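Local coordinates for phosphotriesterase family protein (Listeria monocytogenes serotype 4b str. H7858, PDB 3PNZ), which probably hydrolyses phosphorylated sugar lactones at a two-zinc site held in an amidohydrolase-type TIM barrel, at residues H24-P29 with V75-Q80; Y31-E34 with L40-D43; Q53-A56 with T62-D65. All coordinates share one frame; numbering follows the deposited sequence.

Overall arrangement
From the N terminus, the chain leaves strand 19-23 through His24-Pro29, which opens interaction 1. Before that wide loop is closed by helix 75-85, two shorter loops are closed inside it, one after the other. Interaction 2 folds helix 30-33 against Leu40-Asp43, and interaction 3 then lays helix 45-57 on strand 62-65. Both are nested in interaction 1 but do not touch each other, their nearest atoms being about 8 Å apart. Interaction 1 meets both: Cys27 N probably hydrogen-bonds Leu42 O at 2.9 Å, and Ile25 CD1 packs against Ile63 CG2. Together they tie a zinc-bearing strand end, its long excursion and the first helices outside the barrel.

Interaction 1: residues H24-P29 with V75-Q80; sequences HIVCVP and VLDVAQ. With ZN (zinc ion), chain I.
Val26 and Val78 lie side by side, pointing opposite ways, where the chain leaving the first barrel strand meets helix 75-85. Val26 can be followed outward. Its CB already rests on Val78 CG2 at 4.0 Å. Beyond it the side chain forks: CG2 stays over the same methyl, while CG1, set anti to the backbone N (chi1 -176°), swings on to Asp77. There CG1 meets Asp77 CB at 4.0 Å and lies 4.1 Å from Asp77 OD2, so the carboxylate brushes the methyl with one oxygen. The other branch of Val78 serves Ile25: Val78 CG1 reaches Ile25 CD1 at 4.0 Å, the two side chains crossing at about a right angle. Val78 thus spreads its methyls over two consecutive residues of the loop. Ile25 also packs on Ile63 and Ile89 of the neighbouring strands, which places this patch in the apolar layer between barrel and helices.

One residue earlier the chain faces the other way. CB of His24 points away from the helix, and NE2 of its imidazole binds a zinc ion at 2.1 Å. CD2 and CE1 each lie 3.1 Å from the zinc, so the metal sits evenly between the ring carbons that flank NE2. His22, Asp272 and the carboxylated Lys154 also bind this ion. At the far side of the imidazole, ND1 is hydrogen-bonded to Thr67 OG1, a second-shell grip that limits rotation of the ring while NE2 holds the metal.

No hydrogen bond joins the loop to the helix. Between these two segments the contact is van der Waals packing, mostly of methyl groups, whereas the His24 ring is oriented by directional bonds, to zinc at NE2 and to Thr67 OG1 at ND1.

Interaction 2: residues Y31-E34 with L40-D43; sequences YWQE and LLLD
The long excursion between the first barrel strand and the first large helix folds back on itself here, with Trp32 of the short helix 30-33 receiving Leu40 from the returning chain. Leu40 CD1 stands over the five-membered ring of the indole in a CH-pi contact, 3.4 Å from its centroid and only 10° off the ring normal. The methyl is almost evenly centred: Trp32 CE2 and CD2 lie nearest, both at 3.4 Å from Leu40 CD1, and the remaining atoms of that ring are only slightly farther. Leu40 CB comes up beside it, 4.0 Å from Trp32 CG, so the leucine leans across the pyrrole part with two carbons. On the opposite face of the indole, Tyr31 brings the edge of its own ring, CD2 standing 3.7 Å above the plane. The indole is therefore held flat between a methyl and an aromatic edge. With CG anti to its carbonyl carbon (chi1 -68°), Trp32 directs the ring off the helix towards the leucine.

Leu41 packs mainly on the backbone, its CD2 3.8 Å from Gln33 N, with Gln33 CB also in touch at 4.1 Å, filling the angle where the helix passes from Trp32 to Gln33.

A bound phosphate ion, most likely a component of the crystallisation solution, lies about 5 Å from the Leu40 side chain, and a zinc ion about 9 Å from it, so this fold-back borders the region of the metal site. Lys276 hydrogen-bonds Leu41 O, while Leu42 and Asp43 pack on Tyr282 of helix 280-283. The returning chain is thus placed between helix 30-33 and helix 280-283 just before it enters helix 45-57.

Interaction 3: residues Q53-A56 with T62-D65; sequences QDFA and TIVD
Thr62 OG1 has two hydrogen-bond partners: it gives its hydrogen to Leu16 O, ahead of strand 19-23, and accepts one from Gln88 NE2 at the start of strand 88-92. Both partners satisfy a buried hydroxyl, and Thr62 CB points away from helix 45-57. What Thr62 offers to that helix is its carbonyl. Phe55 CZ and CE2 both approach Thr62 O, each at 3.5 Å, the oxygen lying obliquely to the ring. This is a close packing contact of aromatic C-H atoms with a carbonyl.

The same atom, Phe55 CE2, is also 3.6 Å from Ile63 CG1, the closest apolar approach between the two segments. One atom further in, Phe55 CD2 is 3.9 Å from Ile63 CG1 and again 3.9 Å from Ile63 CD1, so CG1 and CD1 of the isoleucine both press obliquely on the CD2-CE2 side of the ring, and the two side chains overlap while running in opposing senses. Ile63 CB leaves the strand beside the helix rather than straight at it, and CG1, anti to the carbonyl carbon (chi1 -64°), carries the branch round to the phenyl.

Helix 45-57 joins the parallel neighbours 19-23 and 62-65 in a beta-alpha-beta crossover, the repeating unit of the TIM barrel, and within 53-56 it is Phe55 that reaches strand 62-65. CG of Phe55 lies anti to its backbone N (chi1 178°), which extends the ring away from the helix axis. Tyr20, on strand 19-23, meets the same ring with planes at about 40°, and Ile87 flanks it near the start of strand 88-92.

Interaction 1: residues H24-P29 with V75-Q80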
loop_
_atom_site.group_PDB
_atom_site.type_symbol
_atom_site.label_atom_id
_atom_site.label_comp_id
_atom_site.label_asym_id
_atom_site.label_seq_id
_atom_site.Cartn_x
_atom_site.Cartn_y
_atom_site.Cartn_z
ATOM N N HIS A 24 -5.284 -3.171 4.157
ATOM C CA HIS A 24 -5.600 -4.569 3.845
ATOM C C HIS A 24 -7.048 -4.805 4.219
ATOM O O HIS A 24 -7.554 -4.179 5.138
ATOM C CB HIS A 24 -4.667 -5.521 4.590
ATOM C CG HIS A 24 -3.228 -5.273 4.277
ATOM N ND1 HIS A 24 -2.604 -5.819 3.179
ATOM C CD2 HIS A 24 -2.314 -4.473 4.873
ATOM C CE1 HIS A 24 -1.354 -5.395 3.128
ATOM N NE2 HIS A 24 -1.156 -4.573 4.142
ATOM N N ILE A 25 -7.730 -5.678 3.482
ATOM C CA ILE A 25 -9.176 -5.810 3.645
ATOM C C ILE A 25 -9.590 -7.249 3.938
ATOM O O ILE A 25 -10.192 -7.539 4.978
ATOM C CB ILE A 25 -9.919 -5.292 2.399
ATOM C CG1 ILE A 25 -9.504 -3.854 2.108
ATOM C CG2 ILE A 25 -11.430 -5.370 2.616
ATOM C CD1 ILE A 25 -10.014 -3.327 0.760
ATOM N N VAL A 26 -9.260 -8.150 3.025
ATOM C CA VAL A 26 -9.446 -9.578 3.255
ATOM C C VAL A 26 -8.190 -10.290 2.790
ATOM O O VAL A 26 -7.831 -10.230 1.610
ATOM C CB VAL A 26 -10.662 -10.142 2.471
ATOM C CG1 VAL A 26 -10.889 -11.613 2.824
ATOM C CG2 VAL A 26 -11.909 -9.326 2.764
ATOM N N CYS A 27 -7.504 -10.956 3.713
ATOM C CA CYS A 27 -6.257 -11.614 3.358
ATOM C C CYS A 27 -5.892 -12.691 4.362
ATOM O O CYS A 27 -6.172 -12.565 5.555
ATOM C CB CYS A 27 -5.119 -10.594 3.224
ATOM S SG CYS A 27 -4.918 -9.501 4.654
ATOM N N VAL A 28 -5.259 -13.748 3.867
ATOM C CA VAL A 28 -4.856 -14.876 4.699
ATOM C C VAL A 28 -3.414 -15.256 4.352
ATOM O O VAL A 28 -3.167 -16.257 3.683
ATOM C CB VAL A 28 -5.799 -16.080 4.492
ATOM C CG1 VAL A 28 -5.503 -17.188 5.518
ATOM C CG2 VAL A 28 -7.245 -15.637 4.587
ATOM N N PRO A 29 -2.450 -14.431 4.791
ATOM C CA PRO A 29 -1.026 -14.605 4.484
ATOM C C PRO A 29 -0.546 -16.012 4.833
ATOM O O PRO A 29 -0.701 -16.424 5.979
ATOM C CB PRO A 29 -0.334 -13.595 5.409
ATOM C CG PRO A 29 -1.369 -12.618 5.793
ATOM C CD PRO A 29 -2.717 -13.259 5.643
ATOM N N VAL A 75 -9.084 -11.938 -3.551
ATOM C CA VAL A 75 -9.521 -10.915 -4.498
ATOM C C VAL A 75 -11.030 -10.923 -4.738
ATOM O O VAL A 75 -11.655 -9.864 -4.814
ATOM C CB VAL A 75 -8.774 -11.039 -5.839
ATOM C CG1 VAL A 75 -9.264 -9.990 -6.831
ATOM C CG2 VAL A 75 -7.273 -10.901 -5.614
ATOM N N LEU A 76 -11.624 -12.105 -4.857
ATOM C CA LEU A 76 -13.063 -12.168 -5.098
ATOM C C LEU A 76 -13.863 -11.586 -3.935
ATOM O O LEU A 76 -14.889 -10.945 -4.143
ATOM C CB LEU A 76 -13.515 -13.599 -5.417
ATOM C CG LEU A 76 -12.923 -14.184 -6.703
ATOM C CD1 LEU A 76 -13.339 -15.638 -6.882
ATOM C CD2 LEU A 76 -13.333 -13.344 -7.906
ATOM N N ASP A 77 -13.388 -11.796 -2.707
ATOM C CA ASP A 77 -14.071 -11.251 -1.535
ATOM C C ASP A 77 -13.962 -9.730 -1.511
ATOM O O ASP A 77 -14.923 -9.030 -1.203
ATOM C CB ASP A 77 -13.481 -11.829 -0.241
ATOM C CG ASP A 77 -13.821 -13.300 -0.040
ATOM O OD1 ASP A 77 -15.016 -13.655 -0.124
ATOM O OD2 ASP A 77 -12.895 -14.099 0.216
ATOM N N VAL A 78 -12.776 -9.221 -1.820
ATOM C CA VAL A 78 -12.576 -7.776 -1.864
ATOM C C VAL A 78 -13.424 -7.136 -2.968
ATOM O O VAL A 78 -14.027 -6.085 -2.770
ATOM C CB VAL A 78 -11.080 -7.425 -2.026
ATOM C CG1 VAL A 78 -10.889 -5.925 -2.202
ATOM C CG2 VAL A 78 -10.294 -7.930 -0.810
ATOM N N ALA A 79 -13.479 -7.782 -4.127
ATOM C CA ALA A 79 -14.322 -7.297 -5.218
ATOM C C ALA A 79 -15.787 -7.253 -4.792
ATOM O O ALA A 79 -16.495 -6.290 -5.081
ATOM C CB ALA A 79 -14.146 -8.166 -6.466
ATOM N N GLN A 80 -16.235 -8.285 -4.081
ATOM C CA GLN A 80 -17.619 -8.325 -3.616
ATOM C C GLN A 80 -17.906 -7.199 -2.622
ATOM O O GLN A 80 -18.967 -6.581 -2.661
ATOM C CB GLN A 80 -17.953 -9.690 -3.005
ATOM C CG GLN A 80 -19.420 -9.845 -2.647
ATOM C CD GLN A 80 -20.320 -9.798 -3.872
ATOM O OE1 GLN A 80 -19.919 -10.202 -4.966
ATOM N NE2 GLN A 80 -21.538 -9.296 -3.696
HETATM ZN ZN ZN I . 0.511 -3.322 4.414
#

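Interaction 2: residues Y31-E34 with L40-D43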
loop_
_atom_site.group_PDB
_atom_site.type_symbol
_atom_site.label_atom_id
_atom_site.label_comp_id
_atom_site.label_asym_id
_atom_site.label_seq_id
_atom_site.Cartn_x
_atom_site.Cartn_y
_atom_site.Cartn_z
ATOM N N TYR A 31 2.428 -17.352 5.230
ATOM C CA TYR A 31 3.465 -17.359 6.252
ATOM C C TYR A 31 2.874 -17.293 7.663
ATOM O O TYR A 31 3.312 -18.015 8.562
ATOM C CB TYR A 31 4.444 -16.209 6.015
ATOM C CG TYR A 31 5.503 -16.100 7.077
ATOM C CD1 TYR A 31 6.728 -16.732 6.929
ATOM C CD2 TYR A 31 5.269 -15.382 8.242
ATOM C CE1 TYR A 31 7.700 -16.639 7.907
ATOM C CE2 TYR A 31 6.230 -15.286 9.220
ATOM C CZ TYR A 31 7.442 -15.916 9.051
ATOM O OH TYR A 31 8.407 -15.816 10.028
ATOM N N TRP A 32 1.871 -16.440 7.853
ATOM C CA TRP A 32 1.263 -16.277 9.172
ATOM C C TRP A 32 0.261 -17.385 9.502
ATOM O O TRP A 32 0.210 -17.867 10.637
ATOM C CB TRP A 32 0.618 -14.894 9.302
ATOM C CG TRP A 32 1.630 -13.787 9.329
ATOM C CD1 TRP A 32 1.711 -12.716 8.479
ATOM C CD2 TRP A 32 2.713 -13.645 10.255
ATOM N NE1 TRP A 32 2.779 -11.920 8.822
ATOM C CE2 TRP A 32 3.409 -12.467 9.910
ATOM C CE3 TRP A 32 3.161 -14.400 11.346
ATOM C CZ2 TRP A 32 4.525 -12.026 10.616
ATOM C CZ3 TRP A 32 4.276 -13.960 12.046
ATOM C CH2 TRP A 32 4.944 -12.787 11.675
ATOM N N GLN A 33 -0.526 -17.786 8.506
ATOM C CA GLN A 33 -1.469 -18.886 8.665
ATOM C C GLN A 33 -0.746 -20.156 9.121
ATOM O O GLN A 33 -1.215 -20.875 10.003
ATOM C CB GLN A 33 -2.188 -19.151 7.340
ATOM C CG GLN A 33 -3.313 -20.170 7.432
ATOM C CD GLN A 33 -3.856 -20.550 6.071
ATOM O OE1 GLN A 33 -3.102 -20.694 5.105
ATOM N NE2 GLN A 33 -5.170 -20.721 5.984
ATOM N N GLU A 34 0.401 -20.424 8.513
ATOM C CA GLU A 34 1.175 -21.612 8.846
ATOM C C GLU A 34 1.723 -21.548 10.268
ATOM O O GLU A 34 2.059 -22.578 10.850
ATOM C CB GLU A 34 2.304 -21.817 7.834
ATOM C CG GLU A 34 1.792 -22.207 6.445
ATOM C CD GLU A 34 2.853 -22.113 5.366
ATOM O OE1 GLU A 34 4.045 -22.312 5.678
ATOM O OE2 GLU A 34 2.491 -21.842 4.198
ATOM N N LEU A 40 -3.364 -11.951 12.320
ATOM C CA LEU A 40 -2.922 -11.393 11.038
ATOM C C LEU A 40 -3.685 -11.979 9.858
ATOM O O LEU A 40 -3.316 -11.766 8.705
ATOM C CB LEU A 40 -1.425 -11.612 10.851
ATOM C CG LEU A 40 -0.546 -10.681 11.697
ATOM C CD1 LEU A 40 0.863 -11.242 11.802
ATOM C CD2 LEU A 40 -0.536 -9.267 11.101
ATOM N N LEU A 41 -4.748 -12.718 10.148
ATOM C CA LEU A 41 -5.612 -13.229 9.093
ATOM C C LEU A 41 -6.932 -12.463 9.079
ATOM O O LEU A 41 -7.739 -12.575 10.004
ATOM C CB LEU A 41 -5.864 -14.726 9.280
ATOM C CG LEU A 41 -4.655 -15.597 9.620
ATOM C CD1 LEU A 41 -5.084 -17.062 9.762
ATOM C CD2 LEU A 41 -3.545 -15.457 8.594
ATOM N N LEU A 42 -7.149 -11.664 8.038
ATOM C CA LEU A 42 -8.423 -10.985 7.874
ATOM C C LEU A 42 -9.306 -11.899 7.034
ATOM O O LEU A 42 -9.384 -11.759 5.817
ATOM C CB LEU A 42 -8.237 -9.629 7.191
ATOM C CG LEU A 42 -7.432 -8.608 8.004
ATOM C CD1 LEU A 42 -7.233 -7.301 7.230
ATOM C CD2 LEU A 42 -8.120 -8.341 9.332
ATOM N N ASP A 43 -9.962 -12.845 7.697
ATOM C CA ASP A 43 -10.524 -13.997 7.004
ATOM C C ASP A 43 -12.045 -14.084 7.056
ATOM O O ASP A 43 -12.605 -15.168 6.890
ATOM C CB ASP A 43 -9.904 -15.277 7.570
ATOM C CG ASP A 43 -10.108 -15.410 9.070
ATOM O OD1 ASP A 43 -10.767 -14.534 9.676
ATOM O OD2 ASP A 43 -9.618 -16.405 9.643
#

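Interaction 3: residues Q53-A56 with T62-D65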
loop_
_atom_site.group_PDB
_atom_site.type_symbol
_atom_site.label_atom_id
_atom_site.label_comp_id
_atom_site.label_asym_id
_atom_site.label_seq_id
_atom_site.Cartn_x
_atom_site.Cartn_y
_atom_site.Cartn_z
ATOM N N GLN A 53 -17.777 -0.350 5.131
ATOM C CA GLN A 53 -19.028 0.406 5.150
ATOM C C GLN A 53 -18.961 1.616 6.090
ATOM O O GLN A 53 -19.515 2.669 5.787
ATOM C CB GLN A 53 -20.212 -0.498 5.508
ATOM C CG GLN A 53 -21.578 0.164 5.342
ATOM C CD GLN A 53 -21.881 0.521 3.892
ATOM O OE1 GLN A 53 -21.914 -0.348 3.018
ATOM N NE2 GLN A 53 -22.091 1.800 3.632
ATOM N N ASP A 54 -18.281 1.477 7.230
ATOM C CA ASP A 54 -18.077 2.623 8.113
ATOM C C ASP A 54 -17.344 3.743 7.374
ATOM O O ASP A 54 -17.688 4.919 7.498
ATOM C CB ASP A 54 -17.269 2.229 9.349
ATOM C CG ASP A 54 -18.060 1.384 10.330
ATOM O OD1 ASP A 54 -19.309 1.468 10.329
ATOM O OD2 ASP A 54 -17.425 0.643 11.112
ATOM N N PHE A 55 -16.309 3.363 6.632
ATOM C CA PHE A 55 -15.521 4.300 5.830
ATOM C C PHE A 55 -16.441 5.000 4.834
ATOM O O PHE A 55 -16.459 6.224 4.739
ATOM C CB PHE A 55 -14.415 3.520 5.114
ATOM C CG PHE A 55 -13.536 4.346 4.205
ATOM C CD1 PHE A 55 -12.696 5.328 4.715
ATOM C CD2 PHE A 55 -13.494 4.074 2.841
ATOM C CE1 PHE A 55 -11.860 6.062 3.871
ATOM C CE2 PHE A 55 -12.667 4.797 1.991
ATOM C CZ PHE A 55 -11.844 5.793 2.509
ATOM N N ALA A 56 -17.219 4.211 4.111
ATOM C CA ALA A 56 -18.178 4.759 3.155
ATOM C C ALA A 56 -19.137 5.741 3.831
ATOM O O ALA A 56 -19.386 6.836 3.317
ATOM C CB ALA A 56 -18.947 3.632 2.483
ATOM N N THR A 62 -12.328 5.717 -1.714
ATOM C CA THR A 62 -11.391 4.753 -2.264
ATOM C C THR A 62 -10.455 4.185 -1.202
ATOM O O THR A 62 -9.993 4.909 -0.328
ATOM C CB THR A 62 -10.523 5.407 -3.353
ATOM O OG1 THR A 62 -11.372 5.900 -4.399
ATOM C CG2 THR A 62 -9.509 4.412 -3.929
ATOM N N ILE A 63 -10.188 2.893 -1.302
ATOM C CA ILE A 63 -9.142 2.255 -0.512
ATOM C C ILE A 63 -8.121 1.607 -1.426
ATOM O O ILE A 63 -8.470 0.831 -2.321
ATOM C CB ILE A 63 -9.715 1.186 0.444
ATOM C CG1 ILE A 63 -10.628 1.837 1.484
ATOM C CG2 ILE A 63 -8.579 0.399 1.113
ATOM C CD1 ILE A 63 -11.386 0.826 2.327
ATOM N N VAL A 64 -6.853 1.943 -1.212
ATOM C CA VAL A 64 -5.767 1.266 -1.899
ATOM C C VAL A 64 -5.403 0.033 -1.081
ATOM O O VAL A 64 -4.919 0.141 0.047
ATOM C CB VAL A 64 -4.532 2.177 -2.075
ATOM C CG1 VAL A 64 -3.429 1.432 -2.812
ATOM C CG2 VAL A 64 -4.918 3.437 -2.846
ATOM N N ASP A 65 -5.663 -1.135 -1.655
ATOM C CA ASP A 65 -5.442 -2.411 -0.987
ATOM C C ASP A 65 -4.060 -2.923 -1.343
ATOM O O ASP A 65 -3.813 -3.325 -2.473
ATOM C CB ASP A 65 -6.504 -3.408 -1.446
ATOM C CG ASP A 65 -6.369 -4.763 -0.777
ATOM O OD1 ASP A 65 -5.294 -5.060 -0.204
ATOM O OD2 ASP A 65 -7.346 -5.536 -0.828
#